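Local coordinates for methylmalonyl-CoA carboxyltransferase 12S subunit (Propionibacterium freudenreichii, PDB 1ON3), which catalyses transfer of the carboxyl group of methylmalonyl-CoA to the biotin of the 1.3S subunit, and forms the hexameric core of transcarboxylase, at the interface of chains A and B. Coordinates in Å, arbitrary orientation; residue numbers count along the deposited sequence, not the author numbering. Chains: chain A/B, Methylmalonyl-CoA carboxyltransferase 12S subunit.

Contacts 1 and 2 lie at opposite ends of the two-fold symmetric interface between chains A and B, their C-alpha centres about 66 Å apart. Each sets the start of the helix near residue 148, in the N-terminal carboxyltransferase region of one subunit, against the C-terminal region of the other; the chains swap roles between them. Phe474 and Asp149 appear in both: contact 1 shows the aromatic and backbone packing of this junction, and contact 2 its isoleucine and salt-bridge part. The twin of each therefore adjoins the other, and the pairing repeats at both ends of the dimer within the homohexamer.

Contact 1: the interface of chains A and B. Residues chain A 473-474; chain B 72-73, 145-147, 149.
A:Phe474, the last residue of helix 459-474, pushes its ring into a cleft of chain B formed by B:Leu72, B:Phe73 and the backbone of 145-147, an apolar plug in the dimer interface of this carboxyltransferase. Its CG stands beside the backbone N, anti to the carbonyl carbon (chi1 -67°), which sends the ring off the helix end with CZ leading. One face lies under B:Gly147, whose CA sits 3.7 Å from the centroid of the A:Phe474 ring in a CH-pi contact; with no side chain on this residue, the backbone itself can lie on the ring. B:Leu72 approaches from the opposite direction and sets one methyl on the other side, just beyond the rim, with CD1 3.5 Å from A:Phe474 CZ. The ring is held between glycine over its centre and leucine off the opposite rim, which would limit its tilt. B:Phe73 meets it at the border: the two side chains slide past each other in opposite directions, and B:Phe73 turns its edge towards A:Phe474, with CE2 3.3 Å from CE2 of that ring. The ring planes are inclined by roughly 57°, so there is no parallel stacking. On the far side of the B:Phe73 ring from its own CB, CZ packs 3.8 Å from A:Ala473 CB, carrying the apolar surface back one residue along the helix. That methyl also touches B:Leu72 CD1, which therefore bridges both residues of chain A. The 3-10 turn 144-146 closes the bottom of the cleft, where the B:Gln145 carbonyl oxygen lies by the CZ edge of the ring, its C=O set obliquely. On the glycine-covered side, B:Glu146 O lies 3.5 Å from A:Phe474 CE1.

Contact 2: the interface of chains A and B. Residues chain A 148-149; chain B 436-437, 474, 479-480, 483.
A:Asp149 and B:Arg483 form a two-pronged salt bridge across this carboxyltransferase-family dimer, linking the N-terminal region of one subunit to the C-terminal region of the other. The guanidinium grips the carboxylate side-on: B:Arg483 NE donates to A:Asp149 OD1 at 2.8 Å, and B:Arg483 NH2 to A:Asp149 OD2 at 3.1 Å. Both carboxylate oxygens are met on their syn sides, OD1 through its syn lone pair. The two planes are nevertheless twisted 38° apart, each oxygen lies off the guanidinium plane, and both bonds are bent, that from NE having 125° at the hydrogen. Beside this pair, A:Ile148 drives two branches into chain B. Its CD1 packs 3.7 Å from B:Arg483 CG and also touches B:Ala480 CA and B:Val479 CG1 on helix 477-483. A:Ile148 CG2 turns towards strand 435-437, 3.4 Å from the carbonyl oxygen O of B:Ile436. With CG1 between backbone N and carbonyl carbon (chi1 62°) and chi2 extended, CD1 reaches the helix while CG2 faces the strand. The side chains of A:Ile148 and B:Ile436 cross at about a right angle, their CG2 methyls 4.0 Å apart. The guanidinium is positioned by a bend at chi2 of B:Arg483, which swings CD and NE away from A:Ile148 towards the carboxylate. Further out, helix 148-164 carries A:Asp149 in its first turn, where the N-terminal end of the helix would be expected to favour its negative charge. At the margin, the ring atom CD1 of B:Phe474 lies 4.0 Å from A:Ile148 N.

Contact 1: the interface of chains A and B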
# COMPACT_ATOMS: atom_id res chain seq x y z
N ALA A 473 -15.65 -45.65 -17.61
CA ALA A 473 -15.76 -45.20 -16.23
C ALA A 473 -15.02 -43.88 -16.01
O ALA A 473 -15.36 -43.11 -15.11
CB ALA A 473 -15.20 -46.27 -15.27
N PHE A 474 -14.02 -43.61 -16.84
CA PHE A 474 -13.22 -42.40 -16.68
C PHE A 474 -13.00 -41.46 -17.86
O PHE A 474 -12.98 -40.24 -17.69
CB PHE A 474 -11.83 -42.78 -16.18
CG PHE A 474 -11.81 -43.33 -14.79
CD1 PHE A 474 -12.29 -42.60 -13.73
CD2 PHE A 474 -11.23 -44.57 -14.55
CE1 PHE A 474 -12.20 -43.09 -12.43
CE2 PHE A 474 -11.14 -45.07 -13.26
CZ PHE A 474 -11.62 -44.33 -12.19
N LEU B 72 -14.25 -47.14 -7.41
CA LEU B 72 -14.09 -47.90 -8.65
C LEU B 72 -12.89 -48.84 -8.68
O LEU B 72 -11.86 -48.59 -8.05
CB LEU B 72 -13.98 -46.96 -9.84
CG LEU B 72 -15.22 -46.17 -10.25
CD1 LEU B 72 -14.89 -45.32 -11.47
CD2 LEU B 72 -16.36 -47.12 -10.56
N PHE B 73 -13.05 -49.92 -9.43
CA PHE B 73 -12.00 -50.90 -9.61
C PHE B 73 -11.31 -51.39 -8.33
O PHE B 73 -10.08 -51.35 -8.22
CB PHE B 73 -10.97 -50.36 -10.59
CG PHE B 73 -11.59 -49.92 -11.90
CD1 PHE B 73 -12.37 -50.81 -12.64
CD2 PHE B 73 -11.42 -48.62 -12.36
CE1 PHE B 73 -12.97 -50.41 -13.83
CE2 PHE B 73 -12.02 -48.20 -13.56
CZ PHE B 73 -12.80 -49.10 -14.29
N GLN B 145 -6.25 -46.77 -10.78
CA GLN B 145 -7.64 -47.16 -10.54
C GLN B 145 -8.55 -45.97 -10.32
O GLN B 145 -9.77 -46.09 -10.41
CB GLN B 145 -7.75 -48.08 -9.32
CG GLN B 145 -7.08 -49.41 -9.48
CD GLN B 145 -5.66 -49.42 -8.98
OE1 GLN B 145 -4.96 -48.40 -9.03
NE2 GLN B 145 -5.21 -50.57 -8.51
N GLU B 146 -7.95 -44.82 -10.00
CA GLU B 146 -8.70 -43.59 -9.73
C GLU B 146 -8.86 -42.66 -10.94
O GLU B 146 -9.49 -41.61 -10.85
CB GLU B 146 -8.05 -42.82 -8.56
CG GLU B 146 -7.97 -43.66 -7.28
CD GLU B 146 -7.49 -42.88 -6.06
OE1 GLU B 146 -6.84 -41.83 -6.24
OE2 GLU B 146 -7.75 -43.34 -4.92
N GLY B 147 -8.27 -43.06 -12.06
CA GLY B 147 -8.39 -42.30 -13.29
C GLY B 147 -8.23 -40.79 -13.22
O GLY B 147 -7.19 -40.28 -12.80
N ASP B 149 -9.62 -38.75 -11.24
CA ASP B 149 -9.64 -38.21 -9.89
C ASP B 149 -8.21 -38.05 -9.43
O ASP B 149 -7.86 -37.07 -8.77
CB ASP B 149 -10.40 -39.13 -8.93
CG ASP B 149 -11.86 -39.25 -9.29
OD1 ASP B 149 -12.45 -38.23 -9.71
OD2 ASP B 149 -12.42 -40.36 -9.15

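Contact 2: the interface of chains A and B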
# COMPACT_ATOMS: atom_id res chain seq x y z
N ILE A 148 36.59 -1.52 -23.70
CA ILE A 148 35.66 -1.71 -22.60
C ILE A 148 34.59 -0.63 -22.51
O ILE A 148 33.58 -0.83 -21.87
CB ILE A 148 36.41 -1.82 -21.25
CG1 ILE A 148 37.19 -0.54 -20.95
CG2 ILE A 148 37.36 -3.01 -21.31
CD1 ILE A 148 37.83 -0.53 -19.56
N ASP A 149 34.82 0.51 -23.17
CA ASP A 149 33.84 1.59 -23.16
C ASP A 149 32.55 1.15 -23.86
O ASP A 149 31.45 1.45 -23.39
CB ASP A 149 34.39 2.84 -23.86
CG ASP A 149 35.46 3.55 -23.03
OD1 ASP A 149 35.36 3.55 -21.78
OD2 ASP A 149 36.39 4.13 -23.63
N ILE B 436 39.76 -7.72 -18.29
CA ILE B 436 38.44 -7.31 -18.78
C ILE B 436 38.59 -6.69 -20.17
O ILE B 436 39.28 -5.68 -20.34
CB ILE B 436 37.80 -6.27 -17.83
CG1 ILE B 436 37.53 -6.93 -16.47
CG2 ILE B 436 36.52 -5.71 -18.44
CD1 ILE B 436 37.16 -5.95 -15.38
N ALA B 437 37.93 -7.29 -21.15
CA ALA B 437 38.04 -6.80 -22.52
C ALA B 437 36.76 -7.08 -23.28
O ALA B 437 35.99 -7.96 -22.90
CB ALA B 437 39.20 -7.50 -23.21
N PHE B 474 43.45 -1.33 -23.32
CA PHE B 474 42.19 -1.66 -22.67
C PHE B 474 42.15 -2.81 -21.66
O PHE B 474 41.53 -2.70 -20.61
CB PHE B 474 41.13 -2.00 -23.73
CG PHE B 474 40.73 -0.84 -24.60
CD1 PHE B 474 40.16 0.30 -24.06
CD2 PHE B 474 40.86 -0.93 -25.99
CE1 PHE B 474 39.72 1.34 -24.87
CE2 PHE B 474 40.42 0.11 -26.81
CZ PHE B 474 39.85 1.25 -26.25
N VAL B 479 43.11 -0.08 -16.46
CA VAL B 479 42.27 0.63 -17.41
C VAL B 479 40.83 0.45 -16.96
O VAL B 479 40.05 1.40 -16.96
CB VAL B 479 42.46 0.10 -18.84
CG1 VAL B 479 41.42 0.72 -19.78
CG2 VAL B 479 43.86 0.46 -19.33
N ALA B 480 40.49 -0.78 -16.56
CA ALA B 480 39.15 -1.07 -16.08
C ALA B 480 38.87 -0.12 -14.90
O ALA B 480 37.79 0.48 -14.81
CB ALA B 480 39.06 -2.51 -15.64
N ARG B 483 38.29 3.51 -15.87
CA ARG B 483 36.96 3.80 -16.40
C ARG B 483 35.89 3.68 -15.32
O ARG B 483 34.73 4.06 -15.54
CB ARG B 483 36.62 2.85 -17.56
CG ARG B 483 37.42 3.09 -18.83
CD ARG B 483 37.25 4.53 -19.31
NE ARG B 483 37.65 4.73 -20.71
CZ ARG B 483 38.90 4.73 -21.15
NH1 ARG B 483 39.92 4.54 -20.32
NH2 ARG B 483 39.14 4.93 -22.45